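Local coordinates for multicopper oxidase (Arthrobacter sp. FB24, PDB 3GDC) that oxidises substrates, probably laccase-like with phenolic compounds among them, and uses its copper centres to pass the electrons to dioxygen, at the interface of chains A and B. Numbering follows the deposited sequence. Chains: chain A/B, Multicopper oxidase.

Contact 1: the interface of chains A and B. Residues chain A 273, 277; chain B 136-139.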
# COMPACT_ATOMS: atom_id res chain seq x y z
N THR A 273 -3.19 -12.39 7.71
CA THR A 273 -3.48 -13.49 8.64
C THR A 273 -2.24 -14.21 9.19
O THR A 273 -2.21 -14.56 10.36
CB THR A 273 -4.49 -14.50 8.01
OG1 THR A 273 -3.83 -15.34 7.06
CG2 THR A 273 -5.62 -13.75 7.33
N GLU A 277 -1.53 -14.65 13.32
CA GLU A 277 -1.42 -15.97 13.93
C GLU A 277 -0.04 -16.22 14.53
O GLU A 277 0.16 -17.20 15.27
CB GLU A 277 -1.84 -17.06 12.93
CG GLU A 277 -3.33 -16.96 12.57
CD GLU A 277 -3.94 -18.29 12.12
OE1 GLU A 277 -5.10 -18.56 12.52
OE2 GLU A 277 -3.27 -19.04 11.38
N SER B 136 -10.66 -19.97 13.63
CA SER B 136 -9.27 -20.42 13.48
C SER B 136 -9.22 -21.88 13.03
O SER B 136 -10.07 -22.67 13.45
CB SER B 136 -8.48 -20.22 14.77
OG SER B 136 -8.37 -18.83 15.04
N PRO B 137 -8.26 -22.25 12.16
CA PRO B 137 -7.22 -21.40 11.56
C PRO B 137 -7.78 -20.40 10.54
O PRO B 137 -8.52 -20.79 9.64
CB PRO B 137 -6.29 -22.41 10.87
CG PRO B 137 -7.15 -23.59 10.58
CD PRO B 137 -8.16 -23.65 11.69
N LEU B 138 -7.41 -19.13 10.70
CA LEU B 138 -7.98 -18.03 9.91
C LEU B 138 -7.78 -18.11 8.40
O LEU B 138 -8.69 -17.78 7.64
CB LEU B 138 -7.48 -16.68 10.42
CG LEU B 138 -8.02 -16.15 11.75
CD1 LEU B 138 -7.11 -15.03 12.28
CD2 LEU B 138 -9.48 -15.68 11.61
N ALA B 139 -6.59 -18.52 7.97
CA ALA B 139 -6.26 -18.52 6.54
C ALA B 139 -7.20 -19.38 5.69
O ALA B 139 -7.81 -18.86 4.75
CB ALA B 139 -4.79 -18.89 6.30

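Contact 2: the interface of chains A and B. Residues chain A 225-227, 242, 244; chain B 93-96, 125, 129.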
# COMPACT_ATOMS: atom_id res chain seq x y z
N GLY A 225 -15.39 -4.30 14.79
CA GLY A 225 -16.59 -3.57 15.21
C GLY A 225 -16.49 -2.06 15.28
O GLY A 225 -17.38 -1.39 15.80
N ASN A 226 -15.40 -1.51 14.73
CA ASN A 226 -15.09 -0.10 14.92
C ASN A 226 -14.47 0.52 13.67
O ASN A 226 -13.94 -0.19 12.82
CB ASN A 226 -14.17 0.06 16.13
CG ASN A 226 -14.91 -0.13 17.44
OD1 ASN A 226 -15.49 0.81 17.98
ND2 ASN A 226 -14.91 -1.35 17.96
N PHE A 227 -14.56 1.84 13.57
CA PHE A 227 -14.00 2.60 12.47
C PHE A 227 -13.20 3.75 13.06
O PHE A 227 -13.51 4.22 14.16
CB PHE A 227 -15.10 3.13 11.55
CG PHE A 227 -15.54 2.14 10.53
CD1 PHE A 227 -16.27 1.02 10.90
CD2 PHE A 227 -15.21 2.31 9.18
CE1 PHE A 227 -16.67 0.08 9.95
CE2 PHE A 227 -15.61 1.38 8.23
CZ PHE A 227 -16.34 0.27 8.63
N TYR A 242 -11.63 7.32 6.52
CA TYR A 242 -12.42 6.82 7.63
C TYR A 242 -12.65 5.34 7.32
O TYR A 242 -13.30 5.01 6.34
CB TYR A 242 -13.75 7.59 7.73
CG TYR A 242 -14.63 7.18 8.89
CD1 TYR A 242 -14.23 7.42 10.21
CD2 TYR A 242 -15.88 6.59 8.68
CE1 TYR A 242 -15.04 7.07 11.29
CE2 TYR A 242 -16.70 6.24 9.76
CZ TYR A 242 -16.27 6.49 11.06
OH TYR A 242 -17.05 6.15 12.15
N ASP A 244 -11.75 0.84 8.77
CA ASP A 244 -11.44 -0.11 9.84
C ASP A 244 -10.14 -0.88 9.61
O ASP A 244 -9.74 -1.66 10.46
CB ASP A 244 -12.60 -1.08 10.09
CG ASP A 244 -13.00 -1.86 8.84
OD1 ASP A 244 -12.16 -2.01 7.93
OD2 ASP A 244 -14.14 -2.33 8.77
N HIS B 93 -17.44 -6.42 8.85
CA HIS B 93 -16.75 -5.13 8.93
C HIS B 93 -17.85 -4.07 8.97
O HIS B 93 -18.50 -3.80 7.96
CB HIS B 93 -15.85 -4.94 7.71
CG HIS B 93 -14.59 -5.75 7.74
ND1 HIS B 93 -13.34 -5.18 7.69
CD2 HIS B 93 -14.39 -7.09 7.83
CE1 HIS B 93 -12.42 -6.13 7.72
NE2 HIS B 93 -13.03 -7.29 7.81
N GLY B 94 -18.07 -3.50 10.14
CA GLY B 94 -19.17 -2.57 10.39
C GLY B 94 -19.21 -2.39 11.89
O GLY B 94 -18.53 -3.10 12.62
N VAL B 95 -20.01 -1.44 12.36
CA VAL B 95 -20.09 -1.16 13.79
C VAL B 95 -21.15 -2.07 14.41
O VAL B 95 -22.27 -2.16 13.91
CB VAL B 95 -20.40 0.33 14.05
CG1 VAL B 95 -20.69 0.58 15.52
CG2 VAL B 95 -19.23 1.20 13.58
N HIS B 96 -20.77 -2.75 15.49
CA HIS B 96 -21.68 -3.66 16.19
C HIS B 96 -21.19 -3.98 17.61
O HIS B 96 -20.03 -3.73 17.95
CB HIS B 96 -21.86 -4.95 15.39
CG HIS B 96 -20.57 -5.59 15.00
ND1 HIS B 96 -20.10 -5.61 13.71
CD2 HIS B 96 -19.63 -6.23 15.75
CE1 HIS B 96 -18.94 -6.24 13.67
NE2 HIS B 96 -18.63 -6.62 14.89
N PRO B 125 -21.17 2.33 9.68
CA PRO B 125 -21.39 3.58 8.96
C PRO B 125 -21.72 3.26 7.51
O PRO B 125 -21.55 2.10 7.08
CB PRO B 125 -20.01 4.25 9.02
CG PRO B 125 -19.06 3.09 9.02
CD PRO B 125 -19.73 2.04 9.86
N HIS B 129 -18.34 -2.32 2.53
CA HIS B 129 -17.81 -3.17 3.57
C HIS B 129 -17.83 -4.62 3.10
O HIS B 129 -18.01 -4.90 1.91
CB HIS B 129 -18.61 -2.98 4.87
CG HIS B 129 -18.79 -1.54 5.26
ND1 HIS B 129 -17.72 -0.68 5.44
CD2 HIS B 129 -19.91 -0.80 5.46
CE1 HIS B 129 -18.18 0.52 5.75
NE2 HIS B 129 -19.50 0.48 5.76
O HOH W 1 -18.38 -1.44 18.34

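Contact 1: the interface of chains A and B
A:Glu277 reaches across from chain A and sets its carboxylate oxygen OE1 against the backbone amide of B:Leu138, with OE1 and that N 3.0 Å apart. The N-H points almost straight at the oxygen, 171° at the hydrogen, but it arrives from above the carboxylate plane, 44° out of it. B:Leu138 opens helix 138-143, and its amide at this first turn is answered by an acidic group from the neighbouring chain. A negative carboxylate here would probably be favoured by the helix dipole, so the carboxylate seems to cap the helix N-terminus from the other chain, much as an N-cap side chain would.

The glutamate gets there by reach: CG is anti to its own carbonyl carbon (chi1 -66°) and the chain runs extended beyond it. OE1 then sits in the tight part of the patch. The start of the leucine side chain passes alongside it, with B:Leu138 CB 3.7 Å from OE1, and B:Pro137 CA is at the same distance from OE1 just before the helix. That proline follows a cis peptide bond, which probably helps turn the chain into the helix. The second carboxylate oxygen, OE2, lies farther off, 4.2 Å from B:Leu138 N.

Away from this centre the fit slackens. B:Ser136 OG comes no nearer than 4.1 Å to A:Glu277 OE1, and no hydrogen bond joins them. On the other flank A:Thr273, the first residue of helix 273-276, faces the methyl of B:Ala139 with its hydroxyl rather than its own methyl, a polar group against an apolar one with little more than van der Waals contact: A:Thr273 OG1 lies 3.8 Å from B:Ala139 CB.

Contact 2: the interface of chains A and B
The phenyl ring of A:Phe227 lies between the two chains, with B:Pro125 CG over the centre of one face, 3.7 Å from the ring centroid, and A:Asp244 CB of its own chain over the centre of the other. B:Gly94 N comes in at the ring's edge, in plane. At the tip, A:Phe227 CZ meets the imidazole of B:His129, 3.4 Å from its CE1, in an edge-to-face arrangement with the planes 74° apart. The histidine is steadied from the side: its NE2 donates to the carbonyl oxygen O of B:Pro125 over 2.9 Å, from above the carbonyl plane, so the proline that packs on the phenyl also restrains the imidazole beside it. An alanine in place of A:Phe227 would probably leave a gap between B:Pro125 and A:Asp244 and take away the partner of the B:His129 ring.

B:Pro125 is also touched by A:Tyr242, whose ring offers its edge at CE2 to the proline CB. Farther along, A:Gly225 CA rests over the face of the B:His96 imidazole, offset toward its rim; a water bridges the carbonyl oxygens of these two residues.

A:Asp244 turns its carboxylate toward B:His93 with CG wedged between backbone N and carbonyl carbon (chi1 57°). The two planes stand 68° apart, and B:His93 ND1 makes weak hydrogen bonds to both oxygens, 3.1 Å to OD2 of A:Asp244. B:His93 is a copper ligand, and A:Asp244 may serve as a second-shell residue lent by the other chain.

In the beta-sandwich fold, A:Gly225 to A:Phe227 span the turn joining strands 218-223 and 228-232, directly after the copper ligand A:His224. B:Pro125 precedes strand 127-132, which ends on another copper ligand, B:His132.

Contact 1 and contact 2 share no residue, and the centres of their C-alpha atoms are about 21 Å apart, but they belong to one A-B interface. Strand 127-132 of chain B carries B:His129 of contact 2 and leads through copper ligands to helix 138-143 of contact 1, while in chain A one copper site takes A:His224, just before the contact 2 turn, and A:His269, shortly before helix 273-276. Because the two chains contribute different surfaces, the pairing could repeat around the three copies of the deposited assembly. As in two-domain laccases, neighbouring subunits probably complete a copper cluster between them, coupling assembly to activity.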